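Local coordinates for abhydrolase domain-containing protein (Exiguobacterium antarcticum, PDB 5H3H), which is an esterase of the alpha/beta hydrolase fold that probably hydrolyses ester substrates and may also form peracids as a perhydrolase, at residues N89-G94 with V114-L119; H109-V114 with K207-T212. All coordinates share one frame; numbering follows the deposited sequence.

Overall arrangement
Contacts 1 and 2 lie side by side in the alpha/beta hydrolase fold, contact 1 within the sheet and contact 2 where the chain leads into two neighbouring strands; their centres are about 8 Å apart, and they share Val114. Contact 1 pairs strand 90-95 with strand 114-120; ten of its twelve touching residues are buried, main-chain hydrogen bonds join the strands, and side chains, mostly apolar, pack on both faces. Contact 2, nearer the surface, joins the loop before strand 114-120 to the segment before strand 211-217, and relies on a carboxylate held by a backbone N-H rather than on strand pairing. Probable hydrogen bonds connect the two: Val90 N to Asn113 O and Leu117 N to Asp211 O, each 2.9 Å long.

Contact 1: residues N89-G94 with V114-L119; sequences NVTLLG and VSKLIL
One hydrogen bond, from Ile118 N in the carbonyl plane at 2.8 Å, and one CA-H...O contact, from Leu117 CA at 3.3 Å, hold Leu92 O. Leu92 N completes the exchange with a nearly straight bond (170°) to Lys116 O, and Gly94 N bonds to Ile118 O, so the strands pair in parallel. Val90 pairs with Val114 but Thr91 with Lys116, so Ser115 is the extra residue of a beta bulge; there Ser115 N reaches Val90 O at 2.9 Å through a bent bond (142°), from above the carbonyl plane. Leu93 crosses Ile118 obliquely; with CG anti to the backbone N, CD1 of Leu93 comes within 3.4 Å of Ile118 CG2, tighter than usual van der Waals contact. An alanine at Leu93 would lack this branch and would probably loosen the packing on Ile118 and Leu262. Lys116 starts in the crowded position (chi1 63°), laying CG 3.2 Å from Thr91 OG1, while its NZ bonds to Tyr265 O. The Thr91, Leu93, Lys116 and Ile118 face lies under helix 255-267, the Leu92, Val114 and Leu117 face packs on helix 97-109 of the same beta-alpha-beta unit, and strands 23-27 and 211-217 flank the pair.

Contact 2: residues H109-V114 with K207-T212; sequences HGESNV and KITVDT
Within the alpha/beta hydrolase fold, this contact joins the return loop of a beta-alpha-beta unit, from helix 97-109 to strand 114-120, to the lead-in of the next strand, 211-217. The loop leaves the helix at Gly110, whose phi is positive (77°), and then folds into a type I beta turn from Glu111 to Val114, closed by a 3.1 Å bond from Val114 N to Glu111 O. Glu111, the first residue of the turn, points its side chain toward the other segment: CG stands anti to its own carbonyl carbon, and the chain runs extended beyond it. The side chains of Glu111 and Thr209 cross at about a right angle. Glu111 OE1 receives Thr209 N on its syn lone pair, at 2.7 Å and nearly straight (170°), while Glu111 OE2 takes a weak bond from Thr209 OG1 at 3.0 Å. The strong bond from Thr209 N, with the weak one beside it, would be expected to stabilise the ionised form. The stem of Glu111 slides past Val210 in the opposite direction, with CG 3.4 Å from Val210 CG2. The other branch, Val210 CG1, turns to Val114 and lies 4.2 Å from its CG1. Ile208 packs on Leu103 and Leu107 of helix 97-109, and Lys207 touches Val8 of the second subunit. At the start of strand 211-217, Thr212 OG1 donates to Val210 O at 2.8 Å, standing 45° out of the carbonyl plane.

Contact 1: residues N89-G94 with V114-L119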
loop_
_atom_site.group_PDB
_atom_site.type_symbol
_atom_site.label_atom_id
_atom_site.label_comp_id
_atom_site.label_asym_id
_atom_site.label_seq_id
_atom_site.Cartn_x
_atom_site.Cartn_y
_atom_site.Cartn_z
ATOM N N ASN B 89 10.321 -5.181 -10.470
ATOM C CA ASN B 89 9.783 -5.470 -11.802
ATOM C C ASN B 89 9.201 -6.877 -11.878
ATOM O O ASN B 89 9.322 -7.550 -12.907
ATOM C CB ASN B 89 10.867 -5.335 -12.873
ATOM C CG ASN B 89 10.316 -5.481 -14.286
ATOM O OD1 ASN B 89 9.212 -5.026 -14.583
ATOM N ND2 ASN B 89 11.069 -6.159 -15.159
ATOM N N VAL B 90 8.606 -7.351 -10.796
ATOM C CA VAL B 90 8.209 -8.784 -10.787
ATOM C C VAL B 90 6.909 -8.936 -11.555
ATOM O O VAL B 90 6.026 -8.072 -11.497
ATOM C CB VAL B 90 8.162 -9.477 -9.360
ATOM C CG1 VAL B 90 9.002 -8.785 -8.306
ATOM C CG2 VAL B 90 6.785 -9.813 -8.840
ATOM N N THR B 91 6.812 -10.017 -12.300
ATOM C CA THR B 91 5.482 -10.493 -12.722
ATOM C C THR B 91 4.940 -11.414 -11.650
ATOM O O THR B 91 5.584 -12.371 -11.298
ATOM C CB THR B 91 5.602 -11.222 -14.023
ATOM O OG1 THR B 91 6.043 -10.274 -14.983
ATOM C CG2 THR B 91 4.260 -11.792 -14.490
ATOM N N LEU B 92 3.830 -11.045 -11.065
ATOM C CA LEU B 92 3.231 -11.804 -9.974
ATOM C C LEU B 92 2.017 -12.655 -10.516
ATOM O O LEU B 92 1.026 -12.103 -10.978
ATOM C CB LEU B 92 2.805 -10.775 -8.923
ATOM C CG LEU B 92 2.188 -11.354 -7.669
ATOM C CD1 LEU B 92 3.183 -12.241 -6.965
ATOM C CD2 LEU B 92 1.646 -10.276 -6.783
ATOM N N LEU B 93 2.116 -13.973 -10.487
ATOM C CA LEU B 93 0.982 -14.844 -10.890
ATOM C C LEU B 93 0.402 -15.557 -9.670
ATOM O O LEU B 93 1.127 -16.211 -8.930
ATOM C CB LEU B 93 1.381 -15.834 -11.954
ATOM C CG LEU B 93 0.413 -16.952 -12.388
ATOM C CD1 LEU B 93 -1.051 -16.603 -12.400
ATOM C CD2 LEU B 93 0.790 -17.546 -13.757
ATOM N N GLY B 94 -0.914 -15.438 -9.484
ATOM C CA GLY B 94 -1.566 -16.195 -8.476
ATOM C C GLY B 94 -2.570 -17.142 -9.091
ATOM O O GLY B 94 -3.391 -16.703 -9.890
ATOM N N VAL B 114 6.125 -4.569 -8.279
ATOM C CA VAL B 114 5.383 -5.462 -9.249
ATOM C C VAL B 114 5.031 -4.726 -10.536
ATOM O O VAL B 114 4.330 -3.729 -10.519
ATOM C CB VAL B 114 4.059 -5.971 -8.658
ATOM C CG1 VAL B 114 3.275 -6.863 -9.642
ATOM C CG2 VAL B 114 4.317 -6.688 -7.368
ATOM N N SER B 115 5.500 -5.235 -11.649
ATOM C CA SER B 115 5.173 -4.650 -12.949
ATOM C C SER B 115 3.842 -5.163 -13.557
ATOM O O SER B 115 3.131 -4.414 -14.235
ATOM C CB SER B 115 6.306 -4.908 -13.891
ATOM O OG SER B 115 6.247 -6.226 -14.359
ATOM N N LYS B 116 3.513 -6.429 -13.324
ATOM C CA LYS B 116 2.240 -6.988 -13.798
ATOM C C LYS B 116 1.731 -8.133 -12.927
ATOM O O LYS B 116 2.518 -8.812 -12.248
ATOM C CB LYS B 116 2.386 -7.412 -15.237
ATOM C CG LYS B 116 3.382 -8.504 -15.461
ATOM C CD LYS B 116 3.697 -8.683 -16.949
ATOM C CE LYS B 116 4.589 -7.572 -17.464
ATOM N NZ LYS B 116 4.847 -7.818 -18.920
ATOM N N LEU B 117 0.412 -8.308 -12.955
ATOM C CA LEU B 117 -0.308 -9.304 -12.203
ATOM C C LEU B 117 -1.017 -10.267 -13.152
ATOM O O LEU B 117 -1.637 -9.832 -14.108
ATOM C CB LEU B 117 -1.402 -8.565 -11.399
ATOM C CG LEU B 117 -2.329 -9.438 -10.565
ATOM C CD1 LEU B 117 -1.484 -10.248 -9.597
ATOM C CD2 LEU B 117 -3.417 -8.685 -9.821
ATOM N N ILE B 118 -0.964 -11.551 -12.869
ATOM C CA ILE B 118 -1.721 -12.538 -13.594
ATOM C C ILE B 118 -2.548 -13.236 -12.559
ATOM O O ILE B 118 -2.024 -13.590 -11.503
ATOM C CB ILE B 118 -0.830 -13.562 -14.302
ATOM C CG1 ILE B 118 0.148 -12.839 -15.239
ATOM C CG2 ILE B 118 -1.686 -14.606 -15.036
ATOM C CD1 ILE B 118 1.378 -13.647 -15.618
ATOM N N LEU B 119 -3.836 -13.387 -12.835
ATOM C CA LEU B 119 -4.728 -14.041 -11.919
ATOM C C LEU B 119 -5.279 -15.234 -12.709
ATOM O O LEU B 119 -5.940 -15.023 -13.667
ATOM C CB LEU B 119 -5.866 -13.096 -11.506
ATOM C CG LEU B 119 -5.593 -11.922 -10.558
ATOM C CD1 LEU B 119 -6.837 -11.080 -10.410
ATOM C CD2 LEU B 119 -5.209 -12.435 -9.199
#

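Contact 2: residues H109-V114 with K207-T212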
loop_
_atom_site.group_PDB
_atom_site.type_symbol
_atom_site.label_atom_id
_atom_site.label_comp_id
_atom_site.label_asym_id
_atom_site.label_seq_id
_atom_site.Cartn_x
_atom_site.Cartn_y
_atom_site.Cartn_z
ATOM N N HIS B 109 0.706 -4.121 0.771
ATOM C CA HIS B 109 2.050 -3.665 0.606
ATOM C C HIS B 109 2.344 -2.786 -0.608
ATOM O O HIS B 109 3.481 -2.426 -0.788
ATOM C CB HIS B 109 2.939 -4.872 0.627
ATOM C CG HIS B 109 2.720 -5.703 1.830
ATOM N ND1 HIS B 109 3.458 -5.549 2.982
ATOM C CD2 HIS B 109 1.773 -6.636 2.103
ATOM C CE1 HIS B 109 3.007 -6.386 3.902
ATOM N NE2 HIS B 109 1.991 -7.064 3.389
ATOM N N GLY B 110 1.335 -2.424 -1.403
ATOM C CA GLY B 110 1.544 -1.577 -2.597
ATOM C C GLY B 110 2.145 -2.300 -3.806
ATOM O O GLY B 110 2.576 -3.472 -3.730
ATOM N N GLU B 111 2.282 -1.554 -4.881
ATOM C CA GLU B 111 2.672 -2.071 -6.192
ATOM C C GLU B 111 4.071 -1.695 -6.663
ATOM O O GLU B 111 4.457 -2.031 -7.779
ATOM C CB GLU B 111 1.599 -1.625 -7.201
ATOM C CG GLU B 111 0.191 -1.977 -6.675
ATOM C CD GLU B 111 -0.971 -1.194 -7.302
ATOM O OE1 GLU B 111 -2.089 -1.773 -7.406
ATOM O OE2 GLU B 111 -0.783 0.000 -7.650
ATOM N N SER B 112 4.871 -1.033 -5.823
ATOM C CA SER B 112 6.211 -0.546 -6.294
ATOM C C SER B 112 7.200 -1.602 -6.780
ATOM O O SER B 112 8.065 -1.273 -7.577
ATOM C CB SER B 112 6.918 0.315 -5.243
ATOM O OG SER B 112 7.957 1.076 -5.898
ATOM N N ASN B 113 7.075 -2.872 -6.344
ATOM C CA ASN B 113 7.977 -3.952 -6.848
ATOM C C ASN B 113 7.394 -4.785 -7.961
ATOM O O ASN B 113 8.081 -5.658 -8.490
ATOM C CB ASN B 113 8.331 -4.917 -5.692
ATOM C CG ASN B 113 9.144 -4.230 -4.601
ATOM O OD1 ASN B 113 10.308 -3.945 -4.796
ATOM N ND2 ASN B 113 8.517 -3.923 -3.490
ATOM N N VAL B 114 6.125 -4.569 -8.279
ATOM C CA VAL B 114 5.383 -5.462 -9.249
ATOM C C VAL B 114 5.031 -4.726 -10.536
ATOM O O VAL B 114 4.330 -3.729 -10.519
ATOM C CB VAL B 114 4.059 -5.971 -8.658
ATOM C CG1 VAL B 114 3.275 -6.863 -9.642
ATOM C CG2 VAL B 114 4.317 -6.688 -7.368
ATOM N N LYS B 207 -8.975 -0.854 -6.116
ATOM C CA LYS B 207 -7.741 -0.201 -5.649
ATOM C C LYS B 207 -6.513 -0.712 -6.361
ATOM O O LYS B 207 -5.444 -0.098 -6.303
ATOM C CB LYS B 207 -7.566 -0.371 -4.136
ATOM C CG LYS B 207 -8.341 0.659 -3.347
ATOM C CD LYS B 207 -9.368 0.035 -2.419
ATOM C CE LYS B 207 -10.349 1.085 -1.909
ATOM N NZ LYS B 207 -10.986 0.651 -0.628
ATOM N N ILE B 208 -6.672 -1.817 -7.080
ATOM C CA ILE B 208 -5.579 -2.396 -7.824
ATOM C C ILE B 208 -5.328 -1.465 -8.990
ATOM O O ILE B 208 -6.306 -1.075 -9.643
ATOM C CB ILE B 208 -5.962 -3.829 -8.325
ATOM C CG1 ILE B 208 -6.193 -4.727 -7.118
ATOM C CG2 ILE B 208 -4.898 -4.407 -9.259
ATOM C CD1 ILE B 208 -5.029 -4.757 -6.161
ATOM N N THR B 209 -4.049 -1.102 -9.213
ATOM C CA THR B 209 -3.593 -0.218 -10.320
ATOM C C THR B 209 -2.728 -0.903 -11.369
ATOM O O THR B 209 -2.538 -0.360 -12.449
ATOM C CB THR B 209 -2.679 0.932 -9.795
ATOM O OG1 THR B 209 -3.223 1.481 -8.603
ATOM C CG2 THR B 209 -2.485 2.055 -10.827
ATOM N N VAL B 210 -2.171 -2.061 -11.036
ATOM C CA VAL B 210 -1.170 -2.717 -11.856
ATOM C C VAL B 210 -1.854 -3.312 -13.079
ATOM O O VAL B 210 -3.007 -3.751 -12.994
ATOM C CB VAL B 210 -0.503 -3.916 -11.102
ATOM C CG1 VAL B 210 0.737 -4.379 -11.831
ATOM C CG2 VAL B 210 -0.140 -3.539 -9.674
ATOM N N ASP B 211 -1.128 -3.352 -14.177
ATOM C CA ASP B 211 -1.513 -4.113 -15.375
ATOM C C ASP B 211 -1.855 -5.546 -15.030
ATOM O O ASP B 211 -0.998 -6.258 -14.525
ATOM C CB ASP B 211 -0.353 -4.168 -16.367
ATOM C CG ASP B 211 -0.140 -2.834 -17.147
ATOM O OD1 ASP B 211 -0.857 -1.828 -16.937
ATOM O OD2 ASP B 211 0.775 -2.817 -17.994
ATOM N N THR B 212 -3.094 -5.955 -15.327
ATOM C CA THR B 212 -3.560 -7.310 -15.017
ATOM C C THR B 212 -4.014 -8.148 -16.236
ATOM O O THR B 212 -4.632 -7.626 -17.202
ATOM C CB THR B 212 -4.622 -7.235 -13.921
ATOM O OG1 THR B 212 -4.094 -6.381 -12.869
ATOM C CG2 THR B 212 -4.955 -8.646 -13.347
#